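Local coordinates for protein acylphosphatase (PDB 3BR8) that catalyses the hydrolysis of acyl phosphates to a carboxylate and phosphate, at residues 5-10 against 71-76. Numbering follows the deposited sequence.
Sequences RIIVDG and DISVTE
I6 and I72 meet branch to branch on the helix-facing side of two antiparallel strands (axes at 169°), their side chains lying side by side with CG2 of I6 3.7 Å from CG2 of I72. Chi1 (-55° for I6, -72° for I72) sets each CG1 anti to the carbonyl carbon and leaves CG2 anti to the backbone N; the CG2 methyls are the ones that meet. I72 also reaches V8, CG1 to CG1 at 4.1 Å, and helix 50-62 closes this layer through F56 on I6 and V60 on V8 and I72. V74 completes the row more loosely, its CG2 4.2 Å from I6 CG1. The face bearing R5, I7, D9, D71, S73 and T75 is wetter. There S73 OG sits 3.4 Å from I7 CB. Between the faces, paired backbone bonds link R5 with T75 and I7 with S73. D9 N to D71 O is sound, but the return bond, D71 N to D9 O, is weak at 3.3 Å. The contact places edge strand 68-77 beside strand 2-9 in the ferredoxin-like alpha/beta sandwich of acylphosphatases, implying apolar cohesion under the helix, while R5 O and I7 O, each already taking a backbone N-H, accept a second bond from waters that also bind S73 OG and D71 OD1 respectively.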
ATOM      1  N   ARG A   5       3.218  -7.615   0.834  1.00 10.48           N
ATOM      2  CA  ARG A   5       2.025  -7.479   1.659  1.00 11.43           C
ATOM      3  C   ARG A   5       2.347  -6.510   2.786  1.00 11.11           C
ATOM      4  O   ARG A   5       3.189  -6.802   3.640  1.00 12.29           O
ATOM      5  CB  ARG A   5       1.625  -8.830   2.237  1.00 13.09           C
ATOM      6  CG  ARG A   5       1.129  -9.796   1.216  1.00 14.25           C
ATOM      7  CD  ARG A   5       0.771 -11.070   1.914  1.00 16.87           C
ATOM      8  NE  ARG A   5       0.282 -12.083   0.997  1.00 20.49           N
ATOM      9  CZ  ARG A   5      -0.132 -13.284   1.390  1.00 22.44           C
ATOM     10  NH1 ARG A   5      -0.105 -13.611   2.680  1.00 22.86           N
ATOM     11  NH2 ARG A   5      -0.564 -14.160   0.497  1.00 25.15           N
ATOM     12  N   ILE A   6       1.684  -5.359   2.782  1.00  9.94           N
ATOM     13  CA  ILE A   6       1.959  -4.275   3.720  1.00  9.82           C
ATOM     14  C   ILE A   6       0.729  -4.046   4.590  1.00  9.62           C
ATOM     15  O   ILE A   6      -0.377  -3.917   4.066  1.00  9.22           O
ATOM     16  CB  ILE A   6       2.329  -2.970   2.953  1.00 10.26           C
ATOM     17  CG1 ILE A   6       3.506  -3.209   1.988  1.00 11.56           C
ATOM     18  CG2 ILE A   6       2.602  -1.816   3.918  1.00 11.30           C
ATOM     19  CD1 ILE A   6       3.625  -2.168   0.879  1.00 13.67           C
ATOM     20  N   ILE A   7       0.921  -4.020   5.909  1.00  9.99           N
ATOM     21  CA  ILE A   7      -0.156  -3.643   6.825  1.00 10.13           C
ATOM     22  C   ILE A   7       0.275  -2.376   7.552  1.00  9.68           C
ATOM     23  O   ILE A   7       1.367  -2.323   8.146  1.00 10.64           O
ATOM     24  CB  ILE A   7      -0.493  -4.757   7.841  1.00 11.62           C
ATOM     25  CG1 ILE A   7      -0.960  -6.028   7.114  1.00 12.28           C
ATOM     26  CG2 ILE A   7      -1.574  -4.280   8.812  1.00 13.52           C
ATOM     27  CD1 ILE A   7      -1.175  -7.254   8.002  1.00 14.62           C
ATOM     28  N   VAL A   8      -0.575  -1.354   7.473  1.00  9.89           N
ATOM     29  CA  VAL A   8      -0.293  -0.058   8.067  1.00 10.75           C
ATOM     30  C   VAL A   8      -1.214   0.162   9.261  1.00 11.03           C
ATOM     31  O   VAL A   8      -2.421  -0.107   9.179  1.00 11.03           O
ATOM     32  CB  VAL A   8      -0.541   1.076   7.039  1.00 11.34           C
ATOM     33  CG1 VAL A   8      -0.020   2.403   7.555  1.00 12.94           C
ATOM     34  CG2 VAL A   8       0.106   0.742   5.683  1.00 12.36           C
ATOM     35  N   ASP A   9      -0.652   0.653  10.363  1.00 11.80           N
ATOM     36  CA  ASP A   9      -1.454   1.002  11.519  1.00 13.52           C
ATOM     37  C   ASP A   9      -1.184   2.437  11.953  1.00 14.20           C
ATOM     38  O   ASP A   9      -0.178   3.038  11.560  1.00 14.38           O
ATOM     39  CB  ASP A   9      -1.196   0.025  12.674  1.00 15.83           C
ATOM     40  CG  ASP A   9      -2.304   0.036  13.718  1.00 18.78           C
ATOM     41  OD1 ASP A   9      -3.401   0.588  13.479  1.00 18.51           O
ATOM     42  OD2 ASP A   9      -2.066  -0.525  14.802  1.00 23.43           O
ATOM     43  N   GLY A  10      -2.100   2.961  12.760  1.00 15.12           N
ATOM     44  CA  GLY A  10      -2.038   4.330  13.260  1.00 16.22           C
ATOM     45  C   GLY A  10      -3.382   5.016  13.105  1.00 16.51           C
ATOM     46  O   GLY A  10      -4.432   4.378  13.215  1.00 18.34           O
ATOM     47  N   ASP A  71       2.885   2.204  12.555  1.00 23.96           N
ATOM     48  CA  ASP A  71       3.561   0.956  12.219  1.00 25.64           C
ATOM     49  C   ASP A  71       3.338   0.559  10.768  1.00 22.97           C
ATOM     50  O   ASP A  71       2.263   0.790  10.210  1.00 20.19           O
ATOM     51  CB  ASP A  71       3.104  -0.185  13.129  1.00 27.35           C
ATOM     52  CG  ASP A  71       3.927  -1.442  12.932  1.00 30.68           C
ATOM     53  OD1 ASP A  71       3.373  -2.456  12.460  1.00 31.62           O
ATOM     54  OD2 ASP A  71       5.137  -1.407  13.223  1.00 34.92           O
ATOM     55  N   ILE A  72       4.371  -0.026  10.163  1.00 26.30           N
ATOM     56  CA  ILE A  72       4.255  -0.680   8.862  1.00 24.02           C
ATOM     57  C   ILE A  72       4.938  -2.043   8.941  1.00 21.87           C
ATOM     58  O   ILE A  72       6.125  -2.140   9.275  1.00 24.33           O
ATOM     59  CB  ILE A  72       4.860   0.159   7.705  1.00 26.47           C
ATOM     60  CG1 ILE A  72       3.970   1.365   7.400  1.00 30.45           C
ATOM     61  CG2 ILE A  72       5.027  -0.694   6.446  1.00 25.74           C
ATOM     62  CD1 ILE A  72       4.344   2.132   6.150  1.00 35.18           C
ATOM     63  N   SER A  73       4.169  -3.091   8.670  1.00 19.27           N
ATOM     64  CA  SER A  73       4.728  -4.431   8.559  1.00 18.16           C
ATOM     65  C   SER A  73       4.725  -4.796   7.090  1.00 16.04           C
ATOM     66  O   SER A  73       3.780  -4.477   6.377  1.00 15.23           O
ATOM     67  CB  SER A  73       3.913  -5.439   9.372  1.00 21.34           C
ATOM     68  OG  SER A  73       2.657  -5.692   8.777  1.00 22.48           O
ATOM     69  N   VAL A  74       5.790  -5.441   6.638  1.00 15.60           N
ATOM     70  CA  VAL A  74       5.917  -5.845   5.243  1.00 13.73           C
ATOM     71  C   VAL A  74       6.373  -7.299   5.220  1.00 14.40           C
ATOM     72  O   VAL A  74       7.317  -7.658   5.922  1.00 16.33           O
ATOM     73  CB  VAL A  74       6.977  -4.989   4.495  1.00 15.15           C
ATOM     74  CG1 VAL A  74       7.014  -5.340   2.996  1.00 15.54           C
ATOM     75  CG2 VAL A  74       6.734  -3.495   4.687  1.00 16.65           C
ATOM     76  N   THR A  75       5.687  -8.140   4.450  1.00 13.97           N
ATOM     77  CA  THR A  75       6.185  -9.476   4.103  1.00 15.51           C
ATOM     78  C   THR A  75       6.248  -9.594   2.580  1.00 13.88           C
ATOM     79  O   THR A  75       5.488  -8.939   1.859  1.00 13.97           O
ATOM     80  CB  THR A  75       5.319 -10.625   4.676  1.00 19.09           C
ATOM     81  OG1 THR A  75       4.001 -10.554   4.126  1.00 18.89           O
ATOM     82  CG2 THR A  75       5.248 -10.569   6.204  1.00 22.96           C
ATOM     83  N   GLU A  76       7.150 -10.445   2.087  1.00 14.99           N
ATOM     84  CA  GLU A  76       7.386 -10.510   0.646  1.00 15.18           C
ATOM     85  C   GLU A  76       7.329 -11.904   0.027  1.00 17.06           C
ATOM     86  O   GLU A  76       7.549 -12.907   0.708  1.00 19.18           O
ATOM     87  CB  GLU A  76       8.719  -9.839   0.303  1.00 16.81           C
ATOM     88  CG  GLU A  76       9.935 -10.554   0.879  1.00 20.00           C
ATOM     89  CD  GLU A  76      11.235  -9.914   0.471  1.00 24.76           C
ATOM     90  OE1 GLU A  76      11.429  -8.723   0.785  1.00 27.15           O
ATOM     91  OE2 GLU A  76      12.070 -10.611  -0.145  1.00 28.50           O
TER
HETATM   92  O   HOH W   1       2.356  -7.397   6.285  1.00 21.57           O
HETATM   93  O   HOH W   2       1.134  -2.562  11.022  1.00 16.15           O